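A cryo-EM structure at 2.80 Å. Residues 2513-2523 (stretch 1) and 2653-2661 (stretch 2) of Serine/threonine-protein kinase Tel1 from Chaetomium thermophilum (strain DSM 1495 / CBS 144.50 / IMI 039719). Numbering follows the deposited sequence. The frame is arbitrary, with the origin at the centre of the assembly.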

# COMPACT_ATOMS: atom_id res chain seq x y z
N THR A 2513 59.32 7.43 3.41
CA THR A 2513 58.64 7.41 2.13
C THR A 2513 57.72 8.61 1.96
O THR A 2513 57.66 9.21 0.88
CB THR A 2513 57.87 6.12 1.99
OG1 THR A 2513 58.79 5.03 1.91
CG2 THR A 2513 57.04 6.15 0.76
N SER A 2514 57.00 9.00 3.01
CA SER A 2514 56.14 10.17 2.90
C SER A 2514 56.97 11.43 2.73
O SER A 2514 56.57 12.35 2.01
CB SER A 2514 55.25 10.27 4.12
OG SER A 2514 54.83 8.99 4.52
N ARG A 2515 58.14 11.50 3.38
CA ARG A 2515 58.99 12.66 3.18
C ARG A 2515 59.41 12.80 1.73
O ARG A 2515 59.35 13.89 1.15
CB ARG A 2515 60.21 12.57 4.09
CG ARG A 2515 59.87 12.70 5.54
CD ARG A 2515 61.10 12.93 6.38
NE ARG A 2515 60.74 13.17 7.77
CZ ARG A 2515 60.31 14.34 8.23
NH1 ARG A 2515 59.99 14.49 9.50
NH2 ARG A 2515 60.19 15.37 7.40
N VAL A 2516 59.82 11.69 1.10
CA VAL A 2516 60.26 11.83 -0.29
C VAL A 2516 59.08 12.03 -1.24
O VAL A 2516 59.21 12.75 -2.24
CB VAL A 2516 61.14 10.65 -0.73
CG1 VAL A 2516 62.30 10.51 0.23
CG2 VAL A 2516 60.36 9.39 -0.82
N TYR A 2517 57.92 11.44 -0.96
CA TYR A 2517 56.74 11.70 -1.79
C TYR A 2517 56.35 13.16 -1.74
O TYR A 2517 56.02 13.76 -2.76
CB TYR A 2517 55.56 10.84 -1.34
CG TYR A 2517 55.35 9.59 -2.14
CD1 TYR A 2517 55.09 9.64 -3.48
CD2 TYR A 2517 55.39 8.35 -1.54
CE1 TYR A 2517 54.89 8.51 -4.21
CE2 TYR A 2517 55.19 7.21 -2.25
CZ TYR A 2517 54.94 7.30 -3.58
OH TYR A 2517 54.74 6.16 -4.31
N HIS A 2518 56.38 13.76 -0.55
CA HIS A 2518 56.04 15.17 -0.42
C HIS A 2518 57.07 16.05 -1.11
O HIS A 2518 56.71 17.04 -1.76
CB HIS A 2518 55.91 15.53 1.05
CG HIS A 2518 55.69 16.98 1.30
ND1 HIS A 2518 56.45 17.70 2.20
CD2 HIS A 2518 54.80 17.85 0.78
CE1 HIS A 2518 56.03 18.95 2.22
NE2 HIS A 2518 55.03 19.07 1.37
N ALA A 2519 58.35 15.72 -0.97
CA ALA A 2519 59.38 16.50 -1.66
C ALA A 2519 59.19 16.43 -3.17
O ALA A 2519 59.34 17.44 -3.86
CB ALA A 2519 60.77 16.00 -1.28
N LEU A 2520 58.85 15.25 -3.69
CA LEU A 2520 58.60 15.13 -5.12
C LEU A 2520 57.36 15.90 -5.53
O LEU A 2520 57.32 16.50 -6.61
CB LEU A 2520 58.46 13.66 -5.50
CG LEU A 2520 58.17 13.37 -6.96
CD1 LEU A 2520 59.42 13.53 -7.78
CD2 LEU A 2520 57.64 11.97 -7.09
N ALA A 2521 56.33 15.92 -4.68
CA ALA A 2521 55.12 16.65 -4.99
C ALA A 2521 55.39 18.15 -5.10
O ALA A 2521 54.93 18.81 -6.04
CB ALA A 2521 54.05 16.39 -3.93
N MET A 2522 56.15 18.69 -4.15
CA MET A 2522 56.35 20.13 -4.11
C MET A 2522 57.28 20.64 -5.20
O MET A 2522 57.29 21.84 -5.47
CB MET A 2522 56.91 20.52 -2.74
CG MET A 2522 55.91 20.41 -1.60
SD MET A 2522 54.56 21.58 -1.73
CE MET A 2522 53.27 20.53 -2.39
N ASP A 2523 58.05 19.77 -5.84
CA ASP A 2523 59.11 20.19 -6.76
C ASP A 2523 58.53 20.50 -8.13
O ASP A 2523 58.26 19.59 -8.92
CB ASP A 2523 60.18 19.12 -6.85
CG ASP A 2523 61.18 19.40 -7.93
OD1 ASP A 2523 61.70 20.53 -7.97
OD2 ASP A 2523 61.46 18.49 -8.74
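Stretch 2 (2653-2661) PLTSSSGLI

A β-hairpin can pack across an α-helix largely through van der Waals and CH-π contacts, and this piece of the Tel1 kinase is a compact example. Residues 2513–2522 are helical. Stretch 2 is the end of one strand, a turn and the start of another; the chain kinks at Leu2654 (phi/psi -91/-55). Leu2654 N donates to Ser2658 O at 2.9 Å, while inside the turn Ser2658 OG donates to Thr2655 OG1 at 2.5 Å. Both strands run nearly perpendicular to the helix, the first at a signed crossing angle of -83° and the strand leading into Leu2660 and Ile2661 at 102°, with axes approaching to 9.1 and 8.3 Å respectively.

Apolar packing anchors the N-terminal part of the contact. Leu2654, with an m,t rotamer, places CD1 3.8 Å from Tyr2517 CB and CD2 4.2 Å from Ser2514 CB. Leu2660, also m,t, sets CD2 3.6 Å from Tyr2517 CD1.

CH-π contacts use the two aromatic rings. Leu2660 CD1 lies 3.9 Å from the centroid of the Tyr2517 ring, only 2° off its normal, so the methyl sits almost squarely over the face. The next residue, His2518, repeats the motif: Thr2655 CG2 lies over its ring, 7° off the normal. The t rotamer of His2518 carries the ring closer to the turn than its sideways CA-to-CB bond would suggest.

Among the polar contacts of the turn, His2518 CD2 comes to 3.1 Å from Ser2658 OG, oblique to the ring.

The backbones come close where two small residues meet. Ala2521 and Ser2658 have CA atoms 6.3 Å apart, and Ala2521 CB meets Ser2658 CB at 3.8 Å. Beside them the bent side chain of Met2522 (m, m) brings its terminal methyl CE to the turn, 3.7 Å from Ser2658 CB and 3.2 Å from Ser2657 O.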

# COMPACT_ATOMS: atom_id res chain seq x y z
N PRO A 2653 45.79 12.36 1.50
CA PRO A 2653 46.42 13.66 1.72
C PRO A 2653 47.67 13.51 2.57
O PRO A 2653 47.62 12.90 3.64
CB PRO A 2653 45.34 14.45 2.46
CG PRO A 2653 44.10 13.65 2.33
CD PRO A 2653 44.52 12.24 2.22
N LEU A 2654 48.78 14.04 2.09
CA LEU A 2654 50.03 13.96 2.84
C LEU A 2654 50.19 15.17 3.75
O LEU A 2654 50.37 15.03 4.96
CB LEU A 2654 51.22 13.84 1.88
CG LEU A 2654 51.41 12.49 1.22
CD1 LEU A 2654 52.53 12.58 0.22
CD2 LEU A 2654 51.71 11.45 2.25
N THR A 2655 50.12 16.36 3.17
CA THR A 2655 50.17 17.59 3.93
C THR A 2655 49.00 18.46 3.52
O THR A 2655 48.15 18.02 2.75
CB THR A 2655 51.50 18.31 3.70
OG1 THR A 2655 51.80 18.31 2.31
CG2 THR A 2655 52.61 17.59 4.43
N SER A 2656 48.94 19.70 4.00
CA SER A 2656 47.88 20.60 3.58
C SER A 2656 48.09 21.13 2.18
O SER A 2656 47.35 22.01 1.75
CB SER A 2656 47.75 21.77 4.55
OG SER A 2656 47.10 21.38 5.75
N SER A 2657 49.08 20.62 1.46
CA SER A 2657 49.39 21.12 0.13
C SER A 2657 49.73 20.01 -0.86
O SER A 2657 50.13 20.32 -1.98
CB SER A 2657 50.55 22.10 0.21
OG SER A 2657 51.61 21.56 0.98
N SER A 2658 49.58 18.74 -0.49
CA SER A 2658 50.05 17.67 -1.35
C SER A 2658 49.31 16.39 -1.03
O SER A 2658 48.80 16.19 0.08
CB SER A 2658 51.56 17.46 -1.20
OG SER A 2658 51.90 17.10 0.12
N GLY A 2659 49.26 15.51 -2.02
CA GLY A 2659 48.61 14.23 -1.81
C GLY A 2659 48.97 13.25 -2.90
O GLY A 2659 49.60 13.59 -3.90
N LEU A 2660 48.57 12.01 -2.67
CA LEU A 2660 48.66 10.95 -3.65
C LEU A 2660 47.25 10.52 -4.01
O LEU A 2660 46.46 10.16 -3.14
CB LEU A 2660 49.43 9.76 -3.10
CG LEU A 2660 50.82 10.04 -2.57
CD1 LEU A 2660 51.40 8.76 -2.05
CD2 LEU A 2660 51.66 10.59 -3.68
N ILE A 2661 46.94 10.55 -5.30
CA ILE A 2661 45.64 10.12 -5.79
C ILE A 2661 45.83 8.87 -6.62
O ILE A 2661 46.77 8.78 -7.41
CB ILE A 2661 44.95 11.23 -6.60
CG1 ILE A 2661 44.89 12.49 -5.77
CG2 ILE A 2661 43.57 10.83 -6.93
CD1 ILE A 2661 44.14 13.58 -6.43